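Local coordinates for protein NF-kappa-B inhibitor beta (Mus musculus, PDB 1OY3) that inhibits NF-kappa-B by binding it and holding it in the cytoplasm, and in its unphosphorylated, resynthesised form can accompany it into the nucleus, at residues E22-L25 with D26-L29; D170-M173 with V174-L177; L229-A232 with L233-N237. All blocks are in the same frame, centred on the assembly; numbering follows the deposited sequence.

Contact 1 (E22-L25 with D26-L29); sequences EPFL and DFLL
On the ring of Phe24, the CD1 methyl of Leu28 from the next turn of the same helix is modelled over one face, near its centre, as in a CH-pi contact, though too tightly for its exact place to be relied on. The ring of Phe27 is a second neighbour, met obliquely: the two planes are nearly parallel, 20° apart, but slid so far past each other, with centroids 5.7 Å apart, that they hardly overlap. The touch is made at Phe24 CE1, which lies 3.5 Å from Phe27 CD2. Both rings leave the helix with CG anti to the backbone N (chi1 -166° for Phe24 and 176° for Phe27), and this common torsion sends them off in a similar direction. Here they meet another protein chain of the assembly, whose aromatic side chains pack against both phenylalanines and Pro23. Residues 22-29 belong to helix 22-32, the second helix of the first ankyrin repeat, in which Leu25, Leu28 and Leu29 rest on helix 12-18, chiefly on Leu13. Among these, Leu25 and Leu29 touch one turn apart, methyl to methyl, Leu25 CD1 lying 3.7 Å from Leu29 CD1. The backbone carries i to i+4 hydrogen bonds, among them Asp26 N to Glu22 O at 2.8 Å, Phe27 N to Pro23 O and Leu29 N to Leu25 O. The carboxylates of Glu22 and Asp26 are also one turn apart, with Glu22 OE1 and Asp26 OD2 separated by 5.4 Å. Lys63 of helix 58-66, in the next repeat, forms salt bridges with both of these oxygens through its NZ, which probably offsets their mutual repulsion and ties the first repeat to the second.

Contact 2 (D170-M173 with V174-L177); sequences DAEM and VRLL
Val174 N donates to Asp170 O at 2.9 Å, opening the i to i+4 bonding of helix 171-180, the second helix of the fourth ankyrin repeat. The series continues from Arg175 N to Ala171 O, from Leu176 N to Glu172 O and from Leu177 N to Met173 O, the longest being Leu176 N to Glu172 O at 3.2 Å. Asp170 occupies the N-cap: its OD2 accepts from Met173 N, so that one amide of the first turn is met by a side chain, although the exact place of OD2 is less certain.

The bent chain of Met173 touches Ala165 of helix 161-167 in its own repeat and His91 and Ala94 of helix 91-97 in the third, while Leu177 lies against Leu162 and Ala165. Within the helix these two residues approach each other only loosely, Met173 CG standing 4.3 Å from Leu177 CD1. Ala171 and Val174 pack on helix 205-213 of the next repeat.

Glu172 and Arg175, both partly exposed, cross at about a right angle and form a salt bridge. A bend at chi3 (-80°) folds the arginine back along the helix, and its guanidinium has Ala171 O over one face. The other oxygen of the carboxylate, Glu172 OE1, lies 3.3 Å from Leu176 CD1. In the bridge itself, Arg175 NE reaches Glu172 OE2 at 3.2 Å with an N-H...O angle of 164°; the oxygen lies almost in the guanidinium plane, yet the donor approaches it from above the carboxylate plane, 53° out.

Contact 3 (L229-A232 with L233-N237); sequences LGSA and LLRPN
Ser231 and Arg235 meet through a set of weak hydrogen bonds at the end of a short helix. The hydroxyl oxygen receives two of them from the same guanidinium, from Arg235 NH2 at 3.3 Å and from Arg235 NE at 3.4 Å, both well bent, so that Ser231 OG sits at the edge of the flat group and is approached by two adjacent nitrogens. Neither bond is strong, but together they would bias the rotation of the arginine head. The chain gets there by doubling back: chi2 of -78° folds Arg235 over the preceding turn, and the Ser231 torsion (chi1 -179°) swings OG to lie beside its own carbonyl carbon, where the guanidinium edge can meet it.

Leu229 and Leu233 supply the apolar part, the Leu229 CD2 methyl lying 3.7 Å from Leu233 CG. The same two residues are joined by an i to i+4 bond, Leu233 N to Leu229 O at 2.9 Å. Past this point the bonding shortens to three residues: Arg235 N donates to Ala232 O at 3.0 Å, coming in from well above the carbonyl plane, 70° out of it. The backbone of Arg235 is then extended, leading the chain through Pro236 toward the next helix.

These residues lie in the sixth ankyrin repeat, at the turn joining its two antiparallel helices. Further out, Arg235 NH2 has a long, weak ion pair with Glu201 OE1, and another protein chain of the assembly packs on Leu234 and Arg235. Helix 238-246 lies against Leu229, Ala232 and Leu233, notably through Leu244 and Arg245, whereas Val200 of helix 195-201, in the preceding repeat, touches Ser231, Ala232 and Arg235.

The three contacts sample the ankyrin stack in chain order, from its first repeat through the fourth to the sixth. Contacts 1 and 3 lie on opposite sides of the chain's centre, their own centres 51 Å apart, whereas contact 2 is only 10 Å from the middle of the chain. Its centre is 31 Å from that of contact 1 and 23 Å from that of contact 3; none of the three touches another, the nearest atoms of contacts 2 and 3 being about 13 Å apart. Both outer contacts meet another protein chain of the assembly, while contact 2 touches none and faces helices of its own chain.

Contact 1 (E22-L25 with D26-L29)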
# COMPACT_ATOMS: atom_id res chain seq x y z
N GLU C 22 -3.27 -19.11 24.05
CA GLU C 22 -4.66 -18.82 24.38
C GLU C 22 -4.92 -18.67 25.87
O GLU C 22 -5.57 -17.71 26.30
CB GLU C 22 -5.60 -19.65 23.51
CG GLU C 22 -5.34 -19.47 22.03
CD GLU C 22 -5.83 -18.14 21.50
OE1 GLU C 22 -7.04 -18.03 21.23
OE2 GLU C 22 -5.00 -17.20 21.35
N PRO C 23 -4.44 -19.62 26.69
CA PRO C 23 -4.63 -19.56 28.14
C PRO C 23 -4.17 -18.24 28.76
O PRO C 23 -4.92 -17.60 29.49
CB PRO C 23 -3.84 -20.76 28.64
CG PRO C 23 -4.08 -21.76 27.54
CD PRO C 23 -3.84 -20.91 26.30
N PHE C 24 -2.94 -17.83 28.46
CA PHE C 24 -2.45 -16.57 29.02
C PHE C 24 -3.22 -15.41 28.39
O PHE C 24 -3.51 -14.43 29.07
CB PHE C 24 -0.94 -16.41 28.78
CG PHE C 24 -0.32 -15.31 29.60
CD1 PHE C 24 -0.54 -15.23 30.97
CD2 PHE C 24 0.50 -14.34 29.00
CE1 PHE C 24 0.04 -14.22 31.75
CE2 PHE C 24 1.08 -13.33 29.76
CZ PHE C 24 0.85 -13.26 31.14
N LEU C 25 -3.55 -15.53 27.11
CA LEU C 25 -4.31 -14.48 26.45
C LEU C 25 -5.58 -14.25 27.25
O LEU C 25 -5.89 -13.12 27.62
CB LEU C 25 -4.69 -14.87 25.02
CG LEU C 25 -5.71 -13.90 24.39
CD1 LEU C 25 -5.18 -12.48 24.45
CD2 LEU C 25 -6.01 -14.29 22.95
N ASP C 26 -6.30 -15.33 27.53
CA ASP C 26 -7.55 -15.26 28.29
C ASP C 26 -7.33 -14.53 29.60
O ASP C 26 -8.13 -13.68 30.01
CB ASP C 26 -8.10 -16.66 28.55
CG ASP C 26 -8.66 -17.31 27.30
OD1 ASP C 26 -9.08 -18.49 27.38
OD2 ASP C 26 -8.68 -16.66 26.24
N PHE C 27 -6.23 -14.86 30.27
CA PHE C 27 -5.89 -14.23 31.54
C PHE C 27 -5.78 -12.71 31.34
O PHE C 27 -6.51 -11.94 31.96
CB PHE C 27 -4.56 -14.78 32.06
CG PHE C 27 -4.07 -14.11 33.31
CD1 PHE C 27 -4.76 -14.27 34.51
CD2 PHE C 27 -2.92 -13.34 33.30
CE1 PHE C 27 -4.30 -13.67 35.68
CE2 PHE C 27 -2.46 -12.72 34.46
CZ PHE C 27 -3.14 -12.89 35.65
N LEU C 28 -4.87 -12.30 30.45
CA LEU C 28 -4.67 -10.88 30.17
C LEU C 28 -5.99 -10.18 29.89
O LEU C 28 -6.35 -9.21 30.56
CB LEU C 28 -3.73 -10.70 28.98
CG LEU C 28 -2.22 -10.87 29.18
CD1 LEU C 28 -1.91 -12.19 29.82
CD2 LEU C 28 -1.51 -10.77 27.84
N LEU C 29 -6.73 -10.69 28.91
CA LEU C 29 -8.01 -10.11 28.55
C LEU C 29 -8.95 -10.04 29.74
O LEU C 29 -9.86 -9.21 29.77
CB LEU C 29 -8.65 -10.92 27.41
CG LEU C 29 -8.56 -10.27 26.02
CD1 LEU C 29 -7.19 -9.64 25.82
CD2 LEU C 29 -8.85 -11.31 24.95

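Contact 2 (D170-M173 with V174-L177)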
# COMPACT_ATOMS: atom_id res chain seq x y z
N ASP C 170 -7.88 -12.08 -4.57
CA ASP C 170 -8.55 -12.89 -3.57
C ASP C 170 -10.07 -12.83 -3.78
O ASP C 170 -10.76 -11.98 -3.22
CB ASP C 170 -8.16 -12.39 -2.19
CG ASP C 170 -8.64 -13.29 -1.08
OD1 ASP C 170 -8.12 -13.15 0.05
OD2 ASP C 170 -9.53 -14.12 -1.33
N ALA C 171 -10.58 -13.74 -4.61
CA ALA C 171 -11.99 -13.80 -4.94
C ALA C 171 -12.86 -14.01 -3.71
O ALA C 171 -13.89 -13.35 -3.55
CB ALA C 171 -12.23 -14.91 -5.95
N GLU C 172 -12.45 -14.93 -2.86
CA GLU C 172 -13.19 -15.21 -1.64
C GLU C 172 -13.30 -13.95 -0.78
O GLU C 172 -14.37 -13.63 -0.25
CB GLU C 172 -12.50 -16.32 -0.86
CG GLU C 172 -13.44 -17.43 -0.44
CD GLU C 172 -14.80 -16.89 -0.02
OE1 GLU C 172 -14.87 -16.11 0.95
OE2 GLU C 172 -15.80 -17.26 -0.67
N MET C 173 -12.20 -13.21 -0.64
CA MET C 173 -12.22 -12.00 0.17
C MET C 173 -13.08 -10.92 -0.49
O MET C 173 -13.76 -10.15 0.19
CB MET C 173 -10.82 -11.44 0.42
CG MET C 173 -10.81 -10.31 1.47
SD MET C 173 -11.27 -10.89 3.15
CE MET C 173 -9.63 -11.49 3.67
N VAL C 174 -13.04 -10.86 -1.82
CA VAL C 174 -13.83 -9.88 -2.55
C VAL C 174 -15.31 -10.15 -2.26
O VAL C 174 -16.09 -9.23 -2.04
CB VAL C 174 -13.58 -9.98 -4.08
CG1 VAL C 174 -14.57 -9.10 -4.85
CG2 VAL C 174 -12.17 -9.54 -4.40
N ARG C 175 -15.68 -11.43 -2.25
CA ARG C 175 -17.06 -11.81 -1.96
C ARG C 175 -17.53 -11.31 -0.59
O ARG C 175 -18.61 -10.73 -0.47
CB ARG C 175 -17.23 -13.33 -2.09
CG ARG C 175 -17.45 -13.78 -3.54
CD ARG C 175 -17.80 -15.25 -3.64
NE ARG C 175 -16.63 -16.11 -3.55
CZ ARG C 175 -16.01 -16.63 -4.61
NH1 ARG C 175 -16.46 -16.40 -5.83
NH2 ARG C 175 -14.92 -17.38 -4.43
N LEU C 176 -16.71 -11.55 0.44
CA LEU C 176 -17.03 -11.10 1.79
C LEU C 176 -17.17 -9.58 1.85
O LEU C 176 -18.09 -9.05 2.48
CB LEU C 176 -15.95 -11.55 2.78
CG LEU C 176 -16.07 -12.93 3.43
CD1 LEU C 176 -16.78 -13.92 2.51
CD2 LEU C 176 -14.67 -13.41 3.78
N LEU C 177 -16.24 -8.88 1.21
CA LEU C 177 -16.29 -7.43 1.19
C LEU C 177 -17.54 -6.94 0.46
O LEU C 177 -18.23 -6.04 0.94
CB LEU C 177 -15.03 -6.87 0.53
CG LEU C 177 -13.76 -7.09 1.37
CD1 LEU C 177 -12.57 -6.45 0.68
CD2 LEU C 177 -13.96 -6.50 2.77

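Contact 3 (L229-A232 with L233-N237)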
# COMPACT_ATOMS: atom_id res chain seq x y z
N LEU C 229 -11.70 -1.73 -19.79
CA LEU C 229 -11.64 -2.43 -21.07
C LEU C 229 -10.41 -1.95 -21.83
O LEU C 229 -9.61 -2.76 -22.30
CB LEU C 229 -12.88 -2.15 -21.92
CG LEU C 229 -13.30 -3.23 -22.93
CD1 LEU C 229 -14.38 -2.67 -23.84
CD2 LEU C 229 -12.12 -3.72 -23.75
N GLY C 230 -10.27 -0.63 -21.93
CA GLY C 230 -9.13 -0.05 -22.62
C GLY C 230 -7.85 -0.57 -22.02
O GLY C 230 -6.86 -0.79 -22.71
N SER C 231 -7.87 -0.79 -20.70
CA SER C 231 -6.70 -1.30 -20.02
C SER C 231 -6.53 -2.77 -20.35
O SER C 231 -5.41 -3.22 -20.62
CB SER C 231 -6.85 -1.12 -18.50
OG SER C 231 -5.71 -1.61 -17.82
N ALA C 232 -7.63 -3.52 -20.34
CA ALA C 232 -7.59 -4.95 -20.63
C ALA C 232 -7.08 -5.25 -22.04
O ALA C 232 -6.46 -6.30 -22.26
CB ALA C 232 -8.98 -5.56 -20.44
N LEU C 233 -7.33 -4.35 -22.98
CA LEU C 233 -6.88 -4.56 -24.35
C LEU C 233 -5.36 -4.60 -24.43
O LEU C 233 -4.79 -5.40 -25.18
CB LEU C 233 -7.42 -3.46 -25.28
CG LEU C 233 -8.90 -3.53 -25.64
CD1 LEU C 233 -9.25 -2.42 -26.62
CD2 LEU C 233 -9.21 -4.88 -26.25
N LEU C 234 -4.70 -3.74 -23.66
CA LEU C 234 -3.24 -3.69 -23.64
C LEU C 234 -2.65 -4.81 -22.78
O LEU C 234 -1.45 -4.89 -22.58
CB LEU C 234 -2.78 -2.33 -23.09
CG LEU C 234 -3.26 -1.09 -23.84
CD1 LEU C 234 -2.78 0.16 -23.13
CD2 LEU C 234 -2.75 -1.13 -25.26
N ARG C 235 -3.52 -5.67 -22.27
CA ARG C 235 -3.10 -6.78 -21.43
C ARG C 235 -3.14 -8.06 -22.26
O ARG C 235 -3.80 -8.12 -23.29
CB ARG C 235 -4.03 -6.90 -20.22
CG ARG C 235 -4.25 -5.59 -19.44
CD ARG C 235 -3.08 -5.23 -18.53
NE ARG C 235 -3.22 -3.88 -17.99
CZ ARG C 235 -2.48 -3.37 -17.01
NH1 ARG C 235 -1.54 -4.11 -16.43
NH2 ARG C 235 -2.66 -2.12 -16.61
N PRO C 236 -2.42 -9.11 -21.82
CA PRO C 236 -2.37 -10.39 -22.53
C PRO C 236 -3.62 -11.27 -22.46
O PRO C 236 -4.19 -11.60 -23.50
CB PRO C 236 -1.15 -11.06 -21.91
CG PRO C 236 -1.18 -10.57 -20.51
CD PRO C 236 -1.47 -9.10 -20.69
N ASN C 237 -4.03 -11.65 -21.25
CA ASN C 237 -5.20 -12.52 -21.06
C ASN C 237 -6.47 -11.98 -21.73
O ASN C 237 -7.04 -10.98 -21.30
CB ASN C 237 -5.44 -12.74 -19.57
CG ASN C 237 -6.51 -13.78 -19.30
OD1 ASN C 237 -6.82 -14.08 -18.15
ND2 ASN C 237 -7.08 -14.33 -20.36